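Local coordinates for endo-beta-1,2-glucanase (Talaromyces funiculosus, PDB 6IMV), which hydrolyses internal beta-1,2-glucosidic linkages of beta-1,2-glucans as an endo-acting enzyme of a glycoside hydrolase family first described in a fungus, at residues S346-T351 with S428-W433; D379-Y384 with E418-D423; Y315-I320 with E466-E471; P278-V283 with A470-V475. All blocks are in the same frame, centred on the assembly; numbering follows the deposited sequence. Where two conformers were deposited one is given.

Contact 1: S346-T351 with S428-W433; sequences SINNVT and SALLTW. With NAG (2-acetamido-2-deoxy-beta-D-glucopyranose), chain C; BGC (beta-D-glucopyranose), chain I.
Asn348 meets Leu430 with its flat carboxamide, the two side chains crossing at about a right angle and ND2 lying 3.4 Å from Leu430 CD2. ND2 also donates to O4 of the bound beta-D-glucopyranose at 2.9 Å, almost straight at 169°, and has a second partner in Glu418 OE2. Glu418 probably positions the nitrogen that donates to the sugar, while Thr432 CG2 stands 3.9 Å from the same BGC O4. Asn349 divides its work: its CB turns away from 428-433, with ND2 carrying the N-linked NAG and OD1 accepting from Val350 N, whereas its backbone O takes a 2.9 Å hydrogen bond from Ser428 OG, the hydroxyl sitting above the carbonyl plane. Thr351 closes the contact. With OG1 anti to the carbonyl carbon (chi1 -62°), that oxygen accepts a hydrogen bond from Ala429 N at 2.8 Å. A water lies 2.8 Å from Thr351 OG1 and donates to Ala429 O; Ala429 is the central residue of an inverse gamma turn. Around this seam, strand 347-352 pairs with strand 357-362, while strand 427-432 runs between strands 57-64 and 415-421 and leads through Thr432, the N-cap, into helix 433-443.

Contact 2: D379-Y384 with E418-D423; sequences DVITPY and ESTRRD. With NAG (2-acetamido-2-deoxy-beta-D-glucopyranose), chain B.
Ile381 with Thr420 and Val380 with Arg421 make up a short antiparallel ladder that adds strand 380-381 to strand 415-421, beside the N-glycan. The first is the hydrogen-bonded pair, with Ile381 N reaching Thr420 O at 2.9 Å and Thr420 N reaching Ile381 O at 3.1 Å; the second is the non-hydrogen-bonded pair. On the face of Ile381 and Thr420 the two side chains lie side by side and point the same way. Ile381 CG1 sits between its own backbone N and carbonyl carbon (chi1 52°), 3.7 Å from Thr420 CG2. On the other face the Val380 and Arg421 side chains cross at about a right angle, CG2 against CG. Further bonds flank the ladder at both ends: Thr382 OG1 donates to Glu418 O at 2.7 Å, nearly along the C=O axis, and Arg422 N binds Asp379 O at 2.8 Å. A water that donates to Asp379 O also accepts from Asp423 N. Arg421, bent at chi3, spreads its guanidinium between two acids. NE and NH2 clasp Asp423 side-on, with NE 3.1 Å from Asp423 OD1 and NH2 3.0 Å from Asp423 OD2. NH1 forms a salt bridge of 2.7 Å to Asp379 OD2, but the carboxylate stands almost perpendicular to the guanidinium, 88° between planes, and the hydrogen bond in it is weak. A glycan methyl, C8 of the chain B NAG, covers one guanidinium face. With Glu377 close to Asp379, the arginine charge probably offsets crowded negative charge. Such a three-residue salt-bridge network beside the end of an antiparallel ladder ties the sheet's edge strand to the loop that follows strand 415-421.

Contact 3: Y315-I320 with E466-E471; sequences YDIDII and ERIEAE
Ile317, the N-cap residue where a 3-10 turn gives way to helix 318-337, comes within 6.3 Å of Glu469 in helix 461-475, measured from Ile317 CA to Glu469 CA. Its two branches part company there. CD1 of Ile317 reaches CG2 of Ile468 at 3.7 Å, the side chains at about a right angle, while CG2 of Ile317 lies against the aliphatic part of Glu469, 3.6 Å from its CG. Ile320, one turn on, brings CD1 to the same Ile468 CG2, also at 3.7 Å, and both isoleucines converge on this one methyl. An alanine at Ile317 would probably cost the Ile468 methyl its contact with Ile317 CD1 and leave the Glu469 chain without the Ile317 CG2 methyl beside it and freer to shift. The polar end of Glu469 is used too: a water donates to its OE2 at 2.8 Å and accepts from Ile319 N, so the carboxylate reaches a backbone N-H in the first turn of helix 318-337, where the helix dipole is likely to suit it. Within helix 461-475, Arg467 NH2 meets Glu471 OE2 in an i to i+4 salt bridge. Apolar packing of one helix start on the flank of another, rimmed by charge, is consistent with the (alpha/alpha)6 barrel of this family.

Contact 4: P278-V283 with A470-V475; sequences PQLVSV and AEYSRV. With NAG (2-acetamido-2-deoxy-beta-D-glucopyranose), chain H.
Leu280 drives its forked end toward helix 461-475 and splits its methyls between two partners. CG stands anti to the backbone N (chi1 -174°), and from it CD1 goes to Tyr472 while CD2 goes to Val475. The leucine and tyrosine side chains cross at about a right angle: CD1 lies 3.8 Å from Tyr472 CE1 and is nearly as close to CZ and OH, so it meets the phenol end of the ring obliquely. Leucine and valine approach each other at a slant, with CD2 of Leu280 3.9 Å from Val475 CG2 and 3.6 Å from the backbone O of Glu471. Val475 answers with both methyls: CG2 meets that CD2 and also lies 3.7 Å from Leu280 O, while CG1 approaches Leu280 O at 3.6 Å and Ser282 N at 3.8 Å, which fits the valine against the backbone as well as the leucine. The contact holds no hydrogen bond across it. Next to it, Gln279 OE1 accepts a hydrogen bond from O6 of a protein-linked NAG at 2.6 Å and NE2 binds Asn246 O. An alanine at Gln279 would probably leave that sugar hydroxyl without this acceptor and Asn246 O without the NE2 donor. Tyr472 OH is held by Gln296 and Lys308, and Glu471 by a salt bridge to Arg277. Beyond these, strand 282-287 forms a two-stranded antiparallel hairpin with strand 290-296, and Tyr472 also packs on Ile320 and Phe324 of helix 318-337.

Read from the N terminus, the chain opens contact 4 at 278-283, then contact 3 at 315-320, contact 1 at 346-351 and contact 2 at 379-384. Contact 2 closes first, at 418-423, then contact 1 at 428-433, and contacts 3 and 4 end together on one stretch of helix 461-475, sharing Ala470 and Glu471. Contact 2 thus lies within the loop of contact 1, and both lie within those of contacts 3 and 4. Contact 1 joins strand 347-352 to 427-432 at the glucose pocket; contact 2, its centre about 9 Å away, joins 380-381 to 415-421, and the two touch through Glu418 and Thr432. Contacts 3 and 4, centres about 11 Å apart, join the last helix, 461-475, to helix 318-337 and to the 282-296 hairpin, more than 30 Å from the first pair between centres.

Contact 1: S346-T351 with S428-W433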
# COMPACT_ATOMS: atom_id res chain seq x y z
N SER A 346 -3.41 8.71 5.60
CA SER A 346 -4.66 8.85 4.87
C SER A 346 -5.56 7.65 5.19
O SER A 346 -5.12 6.49 5.14
CB SER A 346 -4.42 8.97 3.38
OG SER A 346 -3.48 9.99 3.08
N ILE A 347 -6.83 7.92 5.53
CA ILE A 347 -7.69 6.91 6.15
C ILE A 347 -9.16 7.36 6.08
O ILE A 347 -9.46 8.56 6.03
CB ILE A 347 -7.25 6.67 7.61
CG1 ILE A 347 -7.84 5.39 8.20
CG2 ILE A 347 -7.56 7.87 8.51
CD1 ILE A 347 -7.28 4.14 7.59
N ASN A 348 -10.06 6.37 6.09
CA ASN A 348 -11.49 6.61 6.26
C ASN A 348 -11.75 7.17 7.66
O ASN A 348 -11.11 6.76 8.64
CB ASN A 348 -12.33 5.36 6.00
CG ASN A 348 -12.47 5.08 4.52
OD1 ASN A 348 -13.27 5.72 3.84
ND2 ASN A 348 -11.67 4.16 4.01
N ASN A 349 -12.71 8.09 7.71
CA ASN A 349 -13.19 8.73 8.92
C ASN A 349 -14.10 7.75 9.67
O ASN A 349 -14.41 6.66 9.16
CB ASN A 349 -13.93 10.02 8.58
CG ASN A 349 -13.90 11.07 9.66
OD1 ASN A 349 -13.49 10.81 10.80
ND2 ASN A 349 -14.34 12.27 9.31
N VAL A 350 -14.54 8.17 10.85
CA VAL A 350 -15.39 7.37 11.73
C VAL A 350 -16.74 7.06 11.05
O VAL A 350 -17.20 7.79 10.15
CB VAL A 350 -15.62 8.06 13.08
CG1 VAL A 350 -14.32 8.30 13.81
CG2 VAL A 350 -16.39 9.36 12.95
N THR A 351 -17.35 5.97 11.51
CA THR A 351 -18.70 5.61 11.21
C THR A 351 -19.65 6.42 12.10
O THR A 351 -19.40 6.60 13.29
CB THR A 351 -18.93 4.11 11.46
OG1 THR A 351 -18.06 3.38 10.59
CG2 THR A 351 -20.36 3.68 11.25
N SER A 428 -13.96 4.07 12.85
CA SER A 428 -14.38 3.70 11.50
C SER A 428 -14.65 2.19 11.48
O SER A 428 -13.70 1.41 11.47
CB SER A 428 -13.35 4.08 10.48
OG SER A 428 -13.83 3.84 9.16
N ALA A 429 -15.93 1.81 11.51
CA ALA A 429 -16.31 0.40 11.59
C ALA A 429 -16.24 -0.19 10.18
O ALA A 429 -17.26 -0.39 9.49
CB ALA A 429 -17.68 0.28 12.21
N LEU A 430 -15.00 -0.40 9.73
CA LEU A 430 -14.70 -0.63 8.35
C LEU A 430 -13.42 -1.46 8.25
O LEU A 430 -12.57 -1.41 9.15
CB LEU A 430 -14.54 0.75 7.68
CG LEU A 430 -14.27 0.75 6.18
CD1 LEU A 430 -15.52 0.35 5.41
CD2 LEU A 430 -13.78 2.11 5.72
N LEU A 431 -13.31 -2.24 7.17
CA LEU A 431 -12.10 -2.95 6.79
C LEU A 431 -11.71 -2.51 5.37
O LEU A 431 -12.57 -2.51 4.50
CB LEU A 431 -12.34 -4.46 6.80
CG LEU A 431 -13.13 -5.02 7.98
CD1 LEU A 431 -13.55 -6.45 7.69
CD2 LEU A 431 -12.33 -4.93 9.28
N THR A 432 -10.43 -2.19 5.13
CA THR A 432 -9.92 -1.99 3.78
C THR A 432 -8.55 -2.65 3.64
O THR A 432 -7.84 -2.84 4.63
CB THR A 432 -9.83 -0.50 3.41
OG1 THR A 432 -8.85 0.12 4.25
CG2 THR A 432 -11.15 0.24 3.55
N TRP A 433 -8.18 -2.98 2.39
CA TRP A 433 -6.84 -3.48 2.08
C TRP A 433 -5.79 -2.48 2.56
O TRP A 433 -4.80 -2.87 3.19
CB TRP A 433 -6.66 -3.76 0.58
CG TRP A 433 -7.43 -4.94 0.09
CD1 TRP A 433 -8.73 -4.96 -0.31
CD2 TRP A 433 -6.95 -6.29 -0.02
NE1 TRP A 433 -9.09 -6.22 -0.69
CE2 TRP A 433 -8.03 -7.06 -0.52
CE3 TRP A 433 -5.73 -6.93 0.23
CZ2 TRP A 433 -7.92 -8.44 -0.75
CZ3 TRP A 433 -5.63 -8.28 0.01
CH2 TRP A 433 -6.71 -9.03 -0.47
C1 NAG C . -14.39 13.41 10.19
C2 NAG C . -14.59 14.66 9.36
C3 NAG C . -14.55 15.87 10.28
C4 NAG C . -15.63 15.75 11.33
C5 NAG C . -15.55 14.41 12.04
C6 NAG C . -16.78 14.20 12.92
C7 NAG C . -13.72 14.28 7.09
C8 NAG C . -12.61 14.60 6.14
N2 NAG C . -13.59 14.77 8.32
O3 NAG C . -14.72 17.05 9.53
O4 NAG C . -15.41 16.80 12.29
O5 NAG C . -15.46 13.31 11.12
O6 NAG C . -16.61 12.99 13.64
O7 NAG C . -14.69 13.61 6.76
C2 BGC I . -11.73 6.16 -1.25
C3 BGC I . -12.32 5.23 -0.19
C4 BGC I . -11.39 4.03 0.12
C5 BGC I . -9.96 4.53 0.35
C6 BGC I . -8.95 3.40 0.59
C1 BGC I . -10.29 6.52 -0.90
O1 BGC I . -9.66 7.37 -1.88
O2 BGC I . -12.49 7.36 -1.28
O3 BGC I . -13.60 4.74 -0.60
O4 BGC I . -11.85 3.28 1.27
O5 BGC I . -9.53 5.32 -0.77
O6 BGC I . -8.86 2.61 -0.59
O HOH W 1 -19.23 1.64 8.67

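Contact 2: D379-Y384 with E418-D423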
# COMPACT_ATOMS: atom_id res chain seq x y z
N ASP A 379 -7.30 14.23 13.99
CA ASP A 379 -8.15 13.72 15.06
C ASP A 379 -8.32 12.19 14.95
O ASP A 379 -8.80 11.58 15.89
CB ASP A 379 -9.50 14.45 15.11
CG ASP A 379 -10.31 14.37 13.83
OD1 ASP A 379 -9.77 13.96 12.80
OD2 ASP A 379 -11.48 14.73 13.89
N VAL A 380 -7.90 11.59 13.83
CA VAL A 380 -8.08 10.16 13.56
C VAL A 380 -6.73 9.50 13.26
O VAL A 380 -5.98 9.97 12.40
CB VAL A 380 -9.09 9.95 12.41
CG1 VAL A 380 -9.15 8.49 11.95
CG2 VAL A 380 -10.47 10.48 12.79
N ILE A 381 -6.48 8.37 13.94
CA ILE A 381 -5.26 7.56 13.83
C ILE A 381 -5.64 6.17 13.30
O ILE A 381 -6.80 5.74 13.39
CB ILE A 381 -4.54 7.46 15.19
CG1 ILE A 381 -5.49 6.98 16.31
CG2 ILE A 381 -3.85 8.77 15.54
CD1 ILE A 381 -4.82 6.74 17.64
N THR A 382 -4.64 5.47 12.74
CA THR A 382 -4.88 4.18 12.10
C THR A 382 -3.70 3.24 12.32
O THR A 382 -2.54 3.64 12.22
CB THR A 382 -5.19 4.33 10.61
OG1 THR A 382 -5.35 3.04 10.03
CG2 THR A 382 -4.12 5.09 9.85
N PRO A 383 -3.96 1.93 12.58
CA PRO A 383 -2.89 0.95 12.71
C PRO A 383 -1.91 0.87 11.53
O PRO A 383 -0.73 0.61 11.75
CB PRO A 383 -3.66 -0.37 12.88
CG PRO A 383 -4.96 0.05 13.53
CD PRO A 383 -5.29 1.36 12.84
N TYR A 384 -2.37 1.09 10.29
CA TYR A 384 -1.49 0.89 9.12
C TYR A 384 -0.40 1.97 9.04
O TYR A 384 0.57 1.80 8.29
CB TYR A 384 -2.31 0.76 7.84
CG TYR A 384 -2.44 1.99 6.97
CD1 TYR A 384 -3.48 2.89 7.16
CD2 TYR A 384 -1.59 2.20 5.90
CE1 TYR A 384 -3.64 3.99 6.33
CE2 TYR A 384 -1.73 3.31 5.07
CZ TYR A 384 -2.76 4.21 5.28
OH TYR A 384 -2.91 5.30 4.46
N GLU A 418 -10.31 -0.28 10.83
CA GLU A 418 -9.79 0.79 9.94
C GLU A 418 -9.07 1.89 10.74
O GLU A 418 -7.90 2.20 10.48
CB GLU A 418 -10.94 1.37 9.11
CG GLU A 418 -10.56 2.58 8.26
CD GLU A 418 -10.07 2.32 6.85
OE1 GLU A 418 -9.83 1.14 6.52
OE2 GLU A 418 -9.91 3.30 6.08
N SER A 419 -9.78 2.50 11.69
CA SER A 419 -9.27 3.69 12.37
C SER A 419 -10.10 4.01 13.61
O SER A 419 -11.23 3.55 13.73
CB SER A 419 -9.26 4.88 11.44
OG SER A 419 -10.58 5.34 11.19
N THR A 420 -9.50 4.81 14.51
CA THR A 420 -10.14 5.36 15.69
C THR A 420 -9.77 6.85 15.82
O THR A 420 -8.66 7.25 15.48
CB THR A 420 -9.72 4.61 16.96
OG1 THR A 420 -10.40 5.19 18.08
CG2 THR A 420 -8.23 4.62 17.23
N ARG A 421 -10.70 7.64 16.34
CA ARG A 421 -10.36 8.96 16.83
C ARG A 421 -9.30 8.79 17.93
O ARG A 421 -9.36 7.84 18.74
CB ARG A 421 -11.60 9.67 17.37
CG ARG A 421 -12.52 10.21 16.28
CD ARG A 421 -13.68 11.02 16.83
NE ARG A 421 -13.19 12.19 17.57
CZ ARG A 421 -12.92 13.38 17.04
NH1 ARG A 421 -13.03 13.58 15.74
NH2 ARG A 421 -12.52 14.36 17.83
N ARG A 422 -8.33 9.71 17.97
CA ARG A 422 -7.30 9.63 19.01
C ARG A 422 -7.91 9.89 20.40
O ARG A 422 -7.34 9.46 21.39
CB ARG A 422 -6.11 10.55 18.70
CG ARG A 422 -6.42 12.03 18.66
CD ARG A 422 -5.16 12.80 18.30
NE ARG A 422 -5.39 14.22 18.09
CZ ARG A 422 -5.49 15.12 19.06
NH1 ARG A 422 -5.40 14.76 20.33
NH2 ARG A 422 -5.68 16.38 18.73
N ASP A 423 -9.07 10.55 20.46
CA ASP A 423 -9.75 10.80 21.75
C ASP A 423 -10.71 9.65 22.10
O ASP A 423 -11.37 9.68 23.15
CB ASP A 423 -10.47 12.16 21.74
CG ASP A 423 -11.69 12.25 20.83
OD1 ASP A 423 -12.16 11.21 20.34
OD2 ASP A 423 -12.16 13.37 20.61
C1 NAG B . -16.61 17.58 12.46
C2 NAG B . -16.53 18.38 13.76
C3 NAG B . -17.75 19.30 13.93
C4 NAG B . -18.11 20.05 12.65
C5 NAG B . -18.20 19.03 11.51
C6 NAG B . -18.68 19.59 10.18
C7 NAG B . -15.50 17.04 15.55
C8 NAG B . -15.81 16.01 16.60
N2 NAG B . -16.55 17.43 14.85
O3 NAG B . -17.52 20.26 14.97
O4 NAG B . -19.35 20.75 12.89
O5 NAG B . -16.89 18.44 11.36
O6 NAG B . -17.62 20.28 9.52
O7 NAG B . -14.37 17.45 15.36
O HOH W 2 -9.86 12.39 18.34

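Contact 3: Y315-I320 with E466-E471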
# COMPACT_ATOMS: atom_id res chain seq x y z
N TYR A 315 15.96 0.24 -0.24
CA TYR A 315 16.75 0.14 0.99
C TYR A 315 18.07 -0.63 0.77
O TYR A 315 18.83 -0.77 1.72
CB TYR A 315 15.92 -0.47 2.12
CG TYR A 315 14.79 0.42 2.61
CD1 TYR A 315 14.70 1.75 2.22
CD2 TYR A 315 13.82 -0.08 3.46
CE1 TYR A 315 13.65 2.55 2.65
CE2 TYR A 315 12.78 0.72 3.92
CZ TYR A 315 12.70 2.04 3.51
OH TYR A 315 11.69 2.85 3.95
N ASP A 316 18.35 -1.06 -0.48
CA ASP A 316 19.69 -1.51 -0.88
C ASP A 316 20.65 -0.32 -0.93
O ASP A 316 21.85 -0.52 -0.92
CB ASP A 316 19.68 -2.22 -2.24
CG ASP A 316 19.07 -3.60 -2.24
OD1 ASP A 316 18.55 -3.99 -1.21
OD2 ASP A 316 19.11 -4.28 -3.29
N ILE A 317 20.14 0.91 -1.04
CA ILE A 317 20.96 2.12 -1.08
C ILE A 317 21.01 2.70 0.34
O ILE A 317 19.97 3.07 0.89
CB ILE A 317 20.42 3.13 -2.11
CG1 ILE A 317 20.43 2.57 -3.54
CG2 ILE A 317 21.20 4.44 -2.04
CD1 ILE A 317 19.25 1.68 -3.87
N ASP A 318 22.22 2.81 0.91
CA ASP A 318 22.38 3.12 2.32
C ASP A 318 21.89 4.55 2.62
O ASP A 318 21.25 4.75 3.63
CB ASP A 318 23.83 2.94 2.80
CG ASP A 318 23.97 2.99 4.31
OD1 ASP A 318 23.16 2.34 5.00
OD2 ASP A 318 24.87 3.71 4.80
N ILE A 319 22.18 5.53 1.75
CA ILE A 319 21.72 6.92 2.01
C ILE A 319 20.18 6.94 2.08
O ILE A 319 19.60 7.68 2.88
CB ILE A 319 22.26 7.95 1.01
CG1 ILE A 319 21.84 9.37 1.40
CG2 ILE A 319 21.85 7.65 -0.42
CD1 ILE A 319 22.30 9.80 2.77
N ILE A 320 19.54 6.11 1.26
CA ILE A 320 18.08 6.05 1.22
C ILE A 320 17.57 5.37 2.49
O ILE A 320 16.65 5.88 3.14
CB ILE A 320 17.56 5.37 -0.06
CG1 ILE A 320 18.03 6.12 -1.31
CG2 ILE A 320 16.04 5.25 -0.00
CD1 ILE A 320 17.51 5.56 -2.63
N GLU A 466 22.19 3.17 -9.49
CA GLU A 466 22.97 4.34 -9.93
C GLU A 466 22.11 5.61 -9.90
O GLU A 466 22.50 6.63 -9.35
CB GLU A 466 23.51 4.13 -11.35
CG GLU A 466 24.19 5.35 -11.93
CD GLU A 466 24.73 5.14 -13.33
OE1 GLU A 466 23.92 4.85 -14.24
OE2 GLU A 466 25.94 5.25 -13.50
N ARG A 467 20.94 5.53 -10.55
CA ARG A 467 20.06 6.67 -10.67
C ARG A 467 19.56 7.10 -9.29
O ARG A 467 19.58 8.28 -8.96
CB ARG A 467 18.88 6.31 -11.59
CG ARG A 467 17.76 7.34 -11.62
CD ARG A 467 18.22 8.74 -12.01
NE ARG A 467 18.72 8.81 -13.37
CZ ARG A 467 19.05 9.93 -13.99
NH1 ARG A 467 19.37 9.90 -15.27
NH2 ARG A 467 19.05 11.08 -13.34
N ILE A 468 19.05 6.16 -8.49
CA ILE A 468 18.29 6.56 -7.30
C ILE A 468 19.29 6.97 -6.20
O ILE A 468 19.02 7.89 -5.45
CB ILE A 468 17.28 5.47 -6.89
CG1 ILE A 468 16.11 6.05 -6.08
CG2 ILE A 468 17.95 4.33 -6.14
CD1 ILE A 468 15.41 7.23 -6.73
N GLU A 469 20.48 6.35 -6.17
CA GLU A 469 21.53 6.77 -5.23
C GLU A 469 22.00 8.17 -5.60
O GLU A 469 22.17 9.01 -4.71
CB GLU A 469 22.69 5.78 -5.20
CG GLU A 469 23.70 6.10 -4.10
CD GLU A 469 24.65 4.96 -3.78
OE1 GLU A 469 25.20 4.37 -4.74
OE2 GLU A 469 24.82 4.65 -2.57
N ALA A 470 22.15 8.45 -6.90
CA ALA A 470 22.54 9.78 -7.37
C ALA A 470 21.53 10.83 -6.89
O ALA A 470 21.93 11.86 -6.33
CB ALA A 470 22.69 9.80 -8.87
N GLU A 471 20.23 10.56 -7.10
CA GLU A 471 19.21 11.56 -6.83
C GLU A 471 19.18 11.84 -5.32
O GLU A 471 19.15 13.00 -4.91
CB GLU A 471 17.84 11.12 -7.37
CG GLU A 471 17.76 11.08 -8.88
CD GLU A 471 17.98 12.40 -9.61
OE1 GLU A 471 17.66 13.48 -9.04
OE2 GLU A 471 18.51 12.37 -10.73
O HOH W 3 24.49 5.42 0.09

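Contact 4: P278-V283 with A470-V475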
# COMPACT_ATOMS: atom_id res chain seq x y z
N PRO A 278 12.77 19.04 -8.07
CA PRO A 278 12.32 20.04 -7.09
C PRO A 278 11.37 19.50 -6.01
O PRO A 278 11.14 20.18 -5.02
CB PRO A 278 11.60 21.10 -7.95
CG PRO A 278 12.15 20.89 -9.35
CD PRO A 278 12.38 19.40 -9.45
N GLN A 279 10.80 18.30 -6.20
CA GLN A 279 9.85 17.72 -5.23
C GLN A 279 10.59 16.82 -4.23
O GLN A 279 9.97 16.32 -3.29
CB GLN A 279 8.74 16.98 -5.96
CG GLN A 279 7.69 17.89 -6.59
CD GLN A 279 8.22 18.71 -7.75
OE1 GLN A 279 8.22 19.93 -7.70
NE2 GLN A 279 8.69 18.04 -8.79
N LEU A 280 11.89 16.58 -4.46
CA LEU A 280 12.75 15.82 -3.54
C LEU A 280 13.51 16.81 -2.66
O LEU A 280 14.43 17.47 -3.13
CB LEU A 280 13.71 14.94 -4.35
CG LEU A 280 14.58 13.97 -3.54
CD1 LEU A 280 13.71 12.98 -2.78
CD2 LEU A 280 15.57 13.25 -4.44
N VAL A 281 13.11 16.91 -1.39
CA VAL A 281 13.50 18.02 -0.52
C VAL A 281 13.89 17.48 0.87
O VAL A 281 13.22 16.62 1.44
CB VAL A 281 12.36 19.06 -0.42
CG1 VAL A 281 12.70 20.20 0.55
CG2 VAL A 281 12.00 19.63 -1.78
N SER A 282 14.98 18.03 1.40
CA SER A 282 15.45 17.76 2.76
C SER A 282 14.84 18.78 3.72
O SER A 282 14.90 19.96 3.46
CB SER A 282 16.95 17.82 2.81
OG SER A 282 17.43 17.40 4.07
N VAL A 283 14.24 18.30 4.81
CA VAL A 283 13.79 19.17 5.88
C VAL A 283 14.10 18.49 7.22
O VAL A 283 14.22 17.26 7.29
CB VAL A 283 12.30 19.53 5.79
CG1 VAL A 283 12.01 20.39 4.58
CG2 VAL A 283 11.40 18.30 5.80
N ALA A 470 22.15 8.45 -6.90
CA ALA A 470 22.54 9.78 -7.37
C ALA A 470 21.53 10.83 -6.89
O ALA A 470 21.93 11.86 -6.33
CB ALA A 470 22.69 9.80 -8.87
N GLU A 471 20.23 10.56 -7.10
CA GLU A 471 19.21 11.56 -6.83
C GLU A 471 19.18 11.84 -5.32
O GLU A 471 19.15 13.00 -4.91
CB GLU A 471 17.84 11.12 -7.37
CG GLU A 471 17.76 11.08 -8.88
CD GLU A 471 17.98 12.40 -9.61
OE1 GLU A 471 17.66 13.48 -9.04
OE2 GLU A 471 18.51 12.37 -10.73
N TYR A 472 19.19 10.78 -4.50
CA TYR A 472 19.05 10.92 -3.05
C TYR A 472 20.34 11.50 -2.45
O TYR A 472 20.25 12.38 -1.60
CB TYR A 472 18.62 9.59 -2.41
CG TYR A 472 17.13 9.43 -2.33
CD1 TYR A 472 16.41 9.92 -1.26
CD2 TYR A 472 16.42 8.80 -3.35
CE1 TYR A 472 15.03 9.82 -1.19
CE2 TYR A 472 15.04 8.67 -3.28
CZ TYR A 472 14.34 9.18 -2.20
OH TYR A 472 12.98 9.06 -2.13
N SER A 473 21.52 11.07 -2.93
CA SER A 473 22.78 11.54 -2.34
C SER A 473 23.02 13.02 -2.66
O SER A 473 23.74 13.69 -1.93
CB SER A 473 23.96 10.66 -2.72
OG SER A 473 24.23 10.73 -4.11
N ARG A 474 22.40 13.53 -3.73
CA ARG A 474 22.54 14.94 -4.11
C ARG A 474 21.75 15.86 -3.16
O ARG A 474 22.13 17.02 -2.97
CB ARG A 474 22.09 15.17 -5.56
CG ARG A 474 23.13 14.73 -6.58
CD ARG A 474 22.65 14.71 -8.01
NE ARG A 474 22.46 16.07 -8.50
CZ ARG A 474 21.99 16.36 -9.71
NH1 ARG A 474 21.77 15.40 -10.59
NH2 ARG A 474 21.73 17.61 -10.03
N VAL A 475 20.65 15.36 -2.59
CA VAL A 475 19.73 16.16 -1.78
C VAL A 475 20.01 15.98 -0.28
O VAL A 475 19.92 16.96 0.48
CB VAL A 475 18.27 15.82 -2.12
CG1 VAL A 475 17.29 16.42 -1.12
CG2 VAL A 475 17.92 16.25 -3.54
C1 NAG H . 4.88 22.14 -2.34
C2 NAG H . 5.66 23.40 -1.99
C3 NAG H . 5.66 24.30 -3.22
C4 NAG H . 6.34 23.56 -4.36
C5 NAG H . 5.47 22.35 -4.72
C6 NAG H . 6.02 21.52 -5.87
C7 NAG H . 5.57 24.10 0.37
C8 NAG H . 4.78 24.84 1.39
N2 NAG H . 5.07 24.11 -0.87
O3 NAG H . 6.37 25.49 -2.91
O4 NAG H . 6.59 24.45 -5.46
O5 NAG H . 5.40 21.53 -3.54
O6 NAG H . 7.42 21.26 -5.67
O7 NAG H . 6.59 23.53 0.66